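Local atomic coordinates of DinB-like domain-containing protein (Enterococcus faecalis, PDB entry 3CEX), a protein that is of unknown function but belongs to the DinB superfamily of four-helix-bundle proteins and assembles from two copies of its chain. Residues L9-L14 / L117-L122; R16-F21 / Y110-V115; W46-T51 / L106-L111. One frame throughout, in Å; residues are numbered along the deposited sequence.

Contact 1. Residues L9-L14 / L117-L122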
loop_
_atom_site.group_PDB
_atom_site.type_symbol
_atom_site.label_atom_id
_atom_site.label_comp_id
_atom_site.label_asym_id
_atom_site.label_seq_id
_atom_site.Cartn_x
_atom_site.Cartn_y
_atom_site.Cartn_z
ATOM N N LEU A 9 -13.179 -0.899 7.897
ATOM C CA LEU A 9 -12.485 -1.233 6.643
ATOM C C LEU A 9 -10.981 -0.845 6.640
ATOM O O LEU A 9 -10.159 -1.612 6.112
ATOM C CB LEU A 9 -13.225 -0.706 5.401
ATOM C CG LEU A 9 -14.633 -1.242 5.082
ATOM C CD1 LEU A 9 -15.198 -0.629 3.797
ATOM C CD2 LEU A 9 -14.609 -2.737 4.984
ATOM N N SER A 10 -10.624 0.298 7.231
ATOM C CA SER A 10 -9.194 0.683 7.392
ATOM C C SER A 10 -8.431 -0.320 8.224
ATOM O O SER A 10 -7.275 -0.656 7.923
ATOM C CB SER A 10 -9.053 2.071 8.048
ATOM O OG SER A 10 -9.681 3.066 7.262
ATOM N N SER A 11 -9.094 -0.831 9.258
ATOM C CA SER A 11 -8.542 -1.860 10.118
ATOM C C SER A 11 -8.266 -3.187 9.372
ATOM O O SER A 11 -7.216 -3.838 9.555
ATOM C CB SER A 11 -9.506 -2.078 11.290
ATOM O OG SER A 11 -8.857 -2.744 12.313
ATOM N N GLU A 12 -9.206 -3.598 8.535
ATOM C CA GLU A 12 -9.021 -4.789 7.726
ATOM C C GLU A 12 -7.932 -4.565 6.664
ATOM O O GLU A 12 -7.193 -5.490 6.313
ATOM C CB GLU A 12 -10.367 -5.214 7.129
ATOM C CG GLU A 12 -11.339 -5.605 8.250
ATOM C CD GLU A 12 -12.734 -5.939 7.800
ATOM O OE1 GLU A 12 -13.024 -5.871 6.583
ATOM O OE2 GLU A 12 -13.570 -6.262 8.700
ATOM N N THR A 13 -7.796 -3.341 6.180
ATOM C CA THR A 13 -6.729 -3.006 5.219
ATOM C C THR A 13 -5.320 -3.088 5.851
ATOM O O THR A 13 -4.328 -3.578 5.196
ATOM C CB THR A 13 -6.968 -1.590 4.597
ATOM O OG1 THR A 13 -8.273 -1.558 3.999
ATOM C CG2 THR A 13 -5.926 -1.241 3.524
ATOM N N LEU A 14 -5.196 -2.563 7.077
ATOM C CA LEU A 14 -3.967 -2.734 7.853
ATOM C C LEU A 14 -3.592 -4.214 8.073
ATOM O O LEU A 14 -2.394 -4.592 7.968
ATOM C CB LEU A 14 -4.078 -1.956 9.184
ATOM C CG LEU A 14 -2.848 -1.965 10.101
ATOM C CD1 LEU A 14 -1.641 -1.317 9.408
ATOM C CD2 LEU A 14 -3.135 -1.226 11.436
ATOM N N LEU A 117 -2.044 -1.897 18.801
ATOM C CA LEU A 117 -2.244 -0.539 19.286
ATOM C C LEU A 117 -3.109 0.274 18.310
ATOM O O LEU A 117 -4.060 0.968 18.715
ATOM C CB LEU A 117 -0.882 0.153 19.461
ATOM C CG LEU A 117 -0.909 1.605 19.971
ATOM C CD1 LEU A 117 -1.251 1.680 21.488
ATOM C CD2 LEU A 117 0.438 2.319 19.648
ATOM N N THR A 118 -2.763 0.182 17.029
ATOM C CA THR A 118 -3.456 0.925 15.970
ATOM C C THR A 118 -4.916 0.484 15.940
ATOM O O THR A 118 -5.821 1.308 15.963
ATOM C CB THR A 118 -2.763 0.735 14.611
ATOM O OG1 THR A 118 -1.391 1.148 14.725
ATOM C CG2 THR A 118 -3.455 1.552 13.501
ATOM N N LYS A 119 -5.141 -0.822 15.943
ATOM C CA LYS A 119 -6.508 -1.348 15.848
ATOM C C LYS A 119 -7.350 -0.993 17.064
ATOM O O LYS A 119 -8.557 -0.770 16.938
ATOM C CB LYS A 119 -6.487 -2.858 15.656
ATOM C CG LYS A 119 -5.953 -3.284 14.296
ATOM C CD LYS A 119 -5.703 -4.812 14.240
ATOM C CE LYS A 119 -6.812 -5.523 13.595
ATOM N NZ LYS A 119 -6.621 -7.023 13.616
ATOM N N SER A 120 -6.721 -0.975 18.238
ATOM C CA SER A 120 -7.351 -0.529 19.458
ATOM C C SER A 120 -7.769 0.929 19.350
ATOM O O SER A 120 -8.878 1.261 19.702
ATOM C CB SER A 120 -6.412 -0.687 20.651
ATOM O OG SER A 120 -7.016 -0.171 21.832
ATOM N N TYR A 121 -6.892 1.776 18.830
ATOM C CA TYR A 121 -7.225 3.186 18.680
ATOM C C TYR A 121 -8.400 3.334 17.710
ATOM O O TYR A 121 -9.373 4.046 18.008
ATOM C CB TYR A 121 -6.013 4.018 18.218
ATOM C CG TYR A 121 -6.295 5.512 18.205
ATOM C CD1 TYR A 121 -6.166 6.274 19.358
ATOM C CD2 TYR A 121 -6.703 6.153 17.055
ATOM C CE1 TYR A 121 -6.448 7.642 19.354
ATOM C CE2 TYR A 121 -6.988 7.523 17.047
ATOM C CZ TYR A 121 -6.857 8.245 18.194
ATOM O OH TYR A 121 -7.163 9.573 18.174
ATOM N N LEU A 122 -8.321 2.635 16.578
ATOM C CA LEU A 122 -9.344 2.717 15.543
ATOM C C LEU A 122 -10.703 2.274 16.076
ATOM O O LEU A 122 -11.739 2.816 15.697
ATOM C CB LEU A 122 -8.980 1.867 14.304
ATOM C CG LEU A 122 -7.921 2.506 13.390
ATOM C CD1 LEU A 122 -7.573 1.579 12.243
ATOM C CD2 LEU A 122 -8.409 3.811 12.864
#

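Contact 2. Residues R16-F21 / Y110-V115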
loop_
_atom_site.group_PDB
_atom_site.type_symbol
_atom_site.label_atom_id
_atom_site.label_comp_id
_atom_site.label_asym_id
_atom_site.label_seq_id
_atom_site.Cartn_x
_atom_site.Cartn_y
_atom_site.Cartn_z
ATOM N N ARG A 16 -4.072 -6.641 6.016
ATOM C CA ARG A 16 -3.420 -7.122 4.791
ATOM C C ARG A 16 -1.954 -6.706 4.737
ATOM O O ARG A 16 -1.126 -7.510 4.314
ATOM C CB ARG A 16 -4.121 -6.664 3.498
ATOM C CG ARG A 16 -5.622 -6.875 3.427
ATOM C CD ARG A 16 -5.969 -8.349 3.462
ATOM N NE ARG A 16 -7.366 -8.459 3.111
ATOM C CZ ARG A 16 -7.831 -8.582 1.870
ATOM N NH1 ARG A 16 -7.008 -8.695 0.836
ATOM N NH2 ARG A 16 -9.133 -8.617 1.683
ATOM N N ALA A 17 -1.625 -5.483 5.144
ATOM C CA ALA A 17 -0.214 -5.036 5.234
ATOM C C ALA A 17 0.569 -5.954 6.200
ATOM O O ALA A 17 1.671 -6.457 5.888
ATOM C CB ALA A 17 -0.121 -3.599 5.705
ATOM N N HIS A 18 -0.033 -6.197 7.358
ATOM C CA HIS A 18 0.578 -7.010 8.399
ATOM C C HIS A 18 0.894 -8.408 7.880
ATOM O O HIS A 18 2.029 -8.904 8.012
ATOM C CB HIS A 18 -0.387 -7.064 9.590
ATOM C CG HIS A 18 0.194 -7.652 10.838
ATOM N ND1 HIS A 18 -0.577 -7.911 11.949
ATOM C CD2 HIS A 18 1.460 -8.006 11.166
ATOM C CE1 HIS A 18 0.189 -8.418 12.905
ATOM N NE2 HIS A 18 1.430 -8.478 12.459
ATOM N N GLU A 19 -0.113 -9.041 7.289
ATOM C CA GLU A 19 0.020 -10.366 6.657
ATOM C C GLU A 19 1.087 -10.398 5.552
ATOM O O GLU A 19 1.882 -11.350 5.453
ATOM C CB GLU A 19 -1.370 -10.835 6.117
ATOM C CG GLU A 19 -2.347 -11.058 7.270
ATOM C CD GLU A 19 -3.867 -11.122 6.924
ATOM O OE1 GLU A 19 -4.297 -10.789 5.781
ATOM O OE2 GLU A 19 -4.654 -11.538 7.847
ATOM N N ARG A 20 1.129 -9.368 4.720
ATOM C CA ARG A 20 2.137 -9.332 3.656
ATOM C C ARG A 20 3.581 -9.269 4.199
ATOM O O ARG A 20 4.438 -9.960 3.715
ATOM C CB ARG A 20 1.885 -8.148 2.736
ATOM C CG ARG A 20 2.884 -7.979 1.583
ATOM C CD ARG A 20 2.415 -6.945 0.585
ATOM N NE ARG A 20 1.175 -7.371 -0.055
ATOM C CZ ARG A 20 -0.020 -6.787 0.093
ATOM N NH1 ARG A 20 -0.181 -5.703 0.829
ATOM N NH2 ARG A 20 -1.046 -7.275 -0.544
ATOM N N PHE A 21 3.829 -8.427 5.196
ATOM C CA PHE A 21 5.145 -8.358 5.826
ATOM C C PHE A 21 5.547 -9.745 6.411
ATOM O O PHE A 21 6.677 -10.201 6.219
ATOM C CB PHE A 21 5.135 -7.311 6.942
ATOM C CG PHE A 21 5.466 -5.908 6.504
ATOM C CD1 PHE A 21 6.718 -5.601 6.015
ATOM C CD2 PHE A 21 4.574 -4.880 6.689
ATOM C CE1 PHE A 21 7.038 -4.295 5.623
ATOM C CE2 PHE A 21 4.905 -3.611 6.315
ATOM C CZ PHE A 21 6.156 -3.334 5.780
ATOM N N TYR A 110 7.345 -6.692 17.363
ATOM C CA TYR A 110 7.128 -5.254 17.468
ATOM C C TYR A 110 6.035 -4.796 16.476
ATOM O O TYR A 110 5.173 -3.979 16.810
ATOM C CB TYR A 110 8.442 -4.476 17.274
ATOM C CG TYR A 110 8.311 -2.964 17.387
ATOM C CD1 TYR A 110 7.505 -2.368 18.364
ATOM C CD2 TYR A 110 9.003 -2.136 16.546
ATOM C CE1 TYR A 110 7.396 -0.944 18.458
ATOM C CE2 TYR A 110 8.897 -0.752 16.637
ATOM C CZ TYR A 110 8.091 -0.157 17.583
ATOM O OH TYR A 110 8.017 1.233 17.636
ATOM N N LEU A 111 6.035 -5.347 15.268
ATOM C CA LEU A 111 4.955 -5.032 14.331
ATOM C C LEU A 111 3.575 -5.467 14.859
ATOM O O LEU A 111 2.606 -4.717 14.759
ATOM C CB LEU A 111 5.208 -5.645 12.939
ATOM C CG LEU A 111 4.234 -5.260 11.812
ATOM C CD1 LEU A 111 4.208 -3.726 11.594
ATOM C CD2 LEU A 111 4.663 -5.977 10.477
ATOM N N ALA A 112 3.496 -6.662 15.431
ATOM C CA ALA A 112 2.229 -7.150 16.007
ATOM C C ALA A 112 1.734 -6.236 17.128
ATOM O O ALA A 112 0.526 -5.956 17.224
ATOM C CB ALA A 112 2.379 -8.608 16.536
ATOM N N ALA A 113 2.662 -5.777 17.982
ATOM C CA ALA A 113 2.326 -4.828 19.032
ATOM C C ALA A 113 1.843 -3.508 18.441
ATOM O O ALA A 113 0.882 -2.928 18.946
ATOM C CB ALA A 113 3.500 -4.593 19.981
ATOM N N SER A 114 2.525 -2.990 17.418
ATOM C CA SER A 114 2.097 -1.707 16.837
ATOM C C SER A 114 0.775 -1.789 16.071
ATOM O O SER A 114 -0.004 -0.852 16.089
ATOM C CB SER A 114 3.187 -1.117 15.951
ATOM O OG SER A 114 4.357 -0.974 16.725
ATOM N N VAL A 115 0.538 -2.901 15.380
ATOM C CA VAL A 115 -0.753 -3.132 14.729
ATOM C C VAL A 115 -1.869 -3.228 15.756
ATOM O O VAL A 115 -2.926 -2.626 15.561
ATOM C CB VAL A 115 -0.704 -4.385 13.799
ATOM C CG1 VAL A 115 -2.110 -4.767 13.306
ATOM C CG2 VAL A 115 0.236 -4.099 12.616
#

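Contact 3. Residues W46-T51 / L106-L111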
loop_
_atom_site.group_PDB
_atom_site.type_symbol
_atom_site.label_atom_id
_atom_site.label_comp_id
_atom_site.label_asym_id
_atom_site.label_seq_id
_atom_site.Cartn_x
_atom_site.Cartn_y
_atom_site.Cartn_z
ATOM N N TRP A 46 14.551 -2.946 7.742
ATOM C CA TRP A 46 14.247 -1.491 7.875
ATOM C C TRP A 46 12.760 -1.185 7.638
ATOM O O TRP A 46 12.145 -0.428 8.383
ATOM C CB TRP A 46 15.101 -0.665 6.925
ATOM C CG TRP A 46 15.026 0.846 7.171
ATOM C CD1 TRP A 46 15.943 1.595 7.847
ATOM C CD2 TRP A 46 13.991 1.761 6.757
ATOM N NE1 TRP A 46 15.564 2.899 7.878
ATOM C CE2 TRP A 46 14.364 3.043 7.229
ATOM C CE3 TRP A 46 12.797 1.630 6.029
ATOM C CZ2 TRP A 46 13.585 4.200 6.992
ATOM C CZ3 TRP A 46 12.006 2.779 5.810
ATOM C CH2 TRP A 46 12.401 4.041 6.304
ATOM N N LEU A 47 12.191 -1.784 6.583
ATOM C CA LEU A 47 10.781 -1.550 6.219
ATOM C C LEU A 47 9.808 -1.982 7.305
ATOM O O LEU A 47 8.852 -1.271 7.614
ATOM C CB LEU A 47 10.447 -2.261 4.895
ATOM C CG LEU A 47 11.123 -1.602 3.695
ATOM C CD1 LEU A 47 11.142 -2.510 2.469
ATOM C CD2 LEU A 47 10.401 -0.236 3.369
HETATM N N MSE A 48 10.040 -3.152 7.881
HETATM C CA MSE A 48 9.173 -3.656 8.965
HETATM C C MSE A 48 9.356 -2.883 10.253
HETATM O O MSE A 48 8.401 -2.558 10.895
HETATM C CB MSE A 48 9.456 -5.125 9.249
HETATM C CG MSE A 48 8.721 -6.003 8.399
HETATM SE SE MSE A 48 8.814 -7.888 8.866
HETATM C CE MSE A 48 7.437 -8.175 10.168
ATOM N N TRP A 49 10.592 -2.591 10.629
ATOM C CA TRP A 49 10.847 -1.753 11.802
ATOM C C TRP A 49 10.215 -0.372 11.614
ATOM O O TRP A 49 9.527 0.151 12.504
ATOM C CB TRP A 49 12.353 -1.598 12.002
ATOM C CG TRP A 49 12.693 -0.503 12.938
ATOM C CD1 TRP A 49 12.677 -0.570 14.304
ATOM C CD2 TRP A 49 13.087 0.843 12.607
ATOM N NE1 TRP A 49 13.039 0.624 14.819
ATOM C CE2 TRP A 49 13.297 1.508 13.807
ATOM C CE3 TRP A 49 13.280 1.537 11.400
ATOM C CZ2 TRP A 49 13.719 2.845 13.862
ATOM C CZ3 TRP A 49 13.676 2.827 11.440
ATOM C CH2 TRP A 49 13.888 3.489 12.667
ATOM N N HIS A 50 10.417 0.213 10.427
ATOM C CA HIS A 50 9.886 1.544 10.165
ATOM C C HIS A 50 8.367 1.589 10.208
ATOM O O HIS A 50 7.814 2.517 10.746
ATOM C CB HIS A 50 10.336 2.112 8.825
ATOM C CG HIS A 50 9.501 3.270 8.365
ATOM N ND1 HIS A 50 9.718 4.555 8.799
ATOM C CD2 HIS A 50 8.422 3.326 7.544
ATOM C CE1 HIS A 50 8.823 5.361 8.250
ATOM N NE2 HIS A 50 8.016 4.641 7.493
ATOM N N THR A 51 7.711 0.585 9.626
ATOM C CA THR A 51 6.254 0.498 9.652
ATOM C C THR A 51 5.756 0.372 11.091
ATOM O O THR A 51 4.840 1.082 11.472
ATOM C CB THR A 51 5.761 -0.644 8.760
ATOM O OG1 THR A 51 6.182 -0.348 7.411
ATOM C CG2 THR A 51 4.192 -0.816 8.815
ATOM N N LEU A 106 11.877 -10.628 16.453
ATOM C CA LEU A 106 11.742 -9.289 17.027
ATOM C C LEU A 106 10.909 -8.354 16.155
ATOM O O LEU A 106 10.085 -7.573 16.653
ATOM C CB LEU A 106 13.119 -8.671 17.281
ATOM C CG LEU A 106 13.110 -7.319 17.978
ATOM C CD1 LEU A 106 12.392 -7.387 19.299
ATOM C CD2 LEU A 106 14.551 -6.827 18.157
ATOM N N LEU A 107 11.139 -8.435 14.847
ATOM C CA LEU A 107 10.402 -7.633 13.878
ATOM C C LEU A 107 8.927 -7.993 13.914
ATOM O O LEU A 107 8.099 -7.119 13.915
ATOM C CB LEU A 107 10.933 -7.873 12.460
ATOM C CG LEU A 107 12.355 -7.381 12.125
ATOM C CD1 LEU A 107 12.863 -8.006 10.840
ATOM C CD2 LEU A 107 12.426 -5.851 12.088
ATOM N N SER A 108 8.623 -9.294 13.956
ATOM C CA SER A 108 7.259 -9.766 14.001
ATOM C C SER A 108 6.549 -9.293 15.256
ATOM O O SER A 108 5.358 -8.916 15.212
ATOM C CB SER A 108 7.204 -11.284 13.991
ATOM O OG SER A 108 7.597 -11.771 12.751
ATOM N N ASP A 109 7.260 -9.386 16.383
ATOM C CA ASP A 109 6.694 -9.020 17.694
ATOM C C ASP A 109 6.412 -7.522 17.816
ATOM O O ASP A 109 5.327 -7.101 18.305
ATOM C CB ASP A 109 7.619 -9.494 18.823
ATOM C CG ASP A 109 7.667 -10.997 18.966
ATOM O OD1 ASP A 109 6.829 -11.716 18.366
ATOM O OD2 ASP A 109 8.566 -11.469 19.702
ATOM N N TYR A 110 7.345 -6.692 17.363
ATOM C CA TYR A 110 7.128 -5.254 17.468
ATOM C C TYR A 110 6.035 -4.796 16.476
ATOM O O TYR A 110 5.173 -3.979 16.810
ATOM C CB TYR A 110 8.442 -4.476 17.274
ATOM C CG TYR A 110 8.311 -2.964 17.387
ATOM C CD1 TYR A 110 7.505 -2.368 18.364
ATOM C CD2 TYR A 110 9.003 -2.136 16.546
ATOM C CE1 TYR A 110 7.396 -0.944 18.458
ATOM C CE2 TYR A 110 8.897 -0.752 16.637
ATOM C CZ TYR A 110 8.091 -0.157 17.583
ATOM O OH TYR A 110 8.017 1.233 17.636
ATOM N N LEU A 111 6.035 -5.347 15.268
ATOM C CA LEU A 111 4.955 -5.032 14.331
ATOM C C LEU A 111 3.575 -5.467 14.859
ATOM O O LEU A 111 2.606 -4.717 14.759
ATOM C CB LEU A 111 5.208 -5.645 12.939
ATOM C CG LEU A 111 4.234 -5.260 11.812
ATOM C CD1 LEU A 111 4.208 -3.726 11.594
ATOM C CD2 LEU A 111 4.663 -5.977 10.477
HETATM O O HOH W 1 9.144 -4.528 13.305
#

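Contact 1. Residues L9-L14 / L117-L122
S11 and K119 mark the register of two helical segments, 9-14 and 117-122: CA of S11 and CA of K119, the nearest such pair across the segments, lie 6.1 Å apart. The helices run almost exactly antiparallel, with N-to-C directions differing by 173° and axes that approach to 10.1 Å. S11 carries OG anti to its backbone N (chi1 -163°), which sends the hydroxyl across the interface and against the aliphatic part of K119. OG of S11 lies 3.6 Å from CG of K119 and 3.7 Å from CE of the same side chain. K119 bends at its third torsion (98°), so CG and CE both flank the serine oxygen while the ammonium continues past it to a salt bridge with D15. The meeting of S11 and K119 is therefore van der Waals packing of a hydroxyl against methylenes.

Toward the C-terminal end of segment 9-14, L14 extends its CG anti to the backbone N and crosses T118 obliquely. CD2 of L14 meets CG2 of T118 at 3.5 Å, closer than usual for two methyl carbons, which marks this as the tightest packing here. T118 can offer that methyl because its OG1 is turned the other way, beside its own backbone N, and is hydrogen-bonded to S114 O. One helical turn beyond T118, L122 lays CD1 over the backbone of S11, 4.1 Å from S11 N, and also reaches S10, with CD1 4.5 Å from its CB.

T118 and L14 also pack against helices 44-62 and 144-170 respectively, while E12 and T13 face the second subunit. Serines and a threonine facing leucines across antiparallel helices 8-25 and 104-124 are consistent with the four-helix bundle of the DinB superfamily.

Contact 2. Residues R16-F21 / Y110-V115
Two antiparallel helices of the DinB-type four-helix bundle, 8-25 and 104-124, meet along segments 16-21 and 110-115. Their directions differ by 177° and the axes approach to 11.1 Å; the H18 ring bridges this gap on the side where A112 is exposed to solvent. CG of H18 is anti to the backbone N (chi1 -169°), directing the ring at the opposing helix.

V115 supplies the methyl that covers one face of the imidazole. Its CG2 stands 4.1 Å from the centroid of the H18 ring and 17° off the normal, a CH-pi contact displaced somewhat toward the rim. The other branch, CG1, lies anti to the V115 backbone N and touches H18 ND1 at 3.8 Å. Valine thus engages the ring with both methyls. Farther round, H18 NE2 comes within 3.9 Å of CA of A112, so the ring leans on the helix backbone itself and not merely on side chains. H18 and L111 slide past each other in opposite directions, bringing H18 CD2 to 3.9 Å from L111 CD2.

The same leucine methyl serves F21. L111 crosses the phenylalanine at about a right angle, with CD2 3.8 Å from F21 CB and 3.9 Å from CD2 of the F21 ring, so one methyl touches both the histidine and the phenylalanine. The contacts are van der Waals and CH-pi packing; the segments share no hydrogen bond.

F21 extends beyond this pair of helices, touching M48 and T51 of helix 44-62 and S159 and A162 of helix 144-170. R20 forms a salt bridge with D153 of the second subunit. Helix 8-25 thus presents one side to helix 104-124 and another to the second subunit, while F21 points into the core and H18 lies nearer the solvent.

Contact 3. Residues W46-T51 / L106-L111
The terminal methyl of M48, a selenomethionine, makes the closest contact: CE lies 3.6 Å from L111 CD2 and 3.9 Å from L107 O. A bend at chi3 (86°) turns this methyl toward helix 104-124, where M48 crosses L111 at about a right angle. SE itself rests 4.2 Å from CB of L107, so the long side chain lies across one turn of the facing helix.

L107 answers from the other segment. Its CD2 sits 4.0 Å from W49 N and also packs against M48 CB and W49 CB, fitting between two successive residues. The second branch of L111, CD1, meets CG2 of T51 at 4.0 Å. CG2 of T51 is turned to the leucine because OG1 is held back on its own helix, hydrogen-bonded to L47 O from above the carbonyl plane; that oxygen also accepts from T51 N.

A water lies between the helices, donating to L107 O at 2.9 Å and more weakly to M48 O at 3.2 Å, thus bridging two backbone carbonyls. W49 and Y110, both buried, touch through W49 CD1 and Y110 CE2. Y110 also meets W74 and is positioned by a hydrogen bond from its hydroxyl group to D56.

Segments 46-51 and 106-111 run roughly parallel, at 23°, with axes 9.2 Å apart, as expected for the middle two helices of an up-down-down-up bundle. F21, E22 and L25 of helix 8-25 pack on M48, A155 and H158 of helix 144-170 on T51, and helix 74-78 flanks L106 and D109.

In the fold
Helix 104-124 carries one side of all three contacts. Contacts 1 and 2 lie along its antiparallel pairing with helix 8-25, their centres about 11 Å apart, and join where L14 CD2 packs 4.1 Å from V115 CG1. Contact 3 turns to the parallel partner, helix 44-62; its centre is about 8 Å from that of contact 2, and both use Y110 and L111. F21 closes the corner, with CD1 3.1 Å from M48 CG, a very tight contact. Contacts 1 and 3, about 17 Å apart between centres, do not touch. H50, on segment 46-51, packs edge-to-face with H158, histidines of a kind that binds metal in many DinB relatives; neither is assigned as a ligand here.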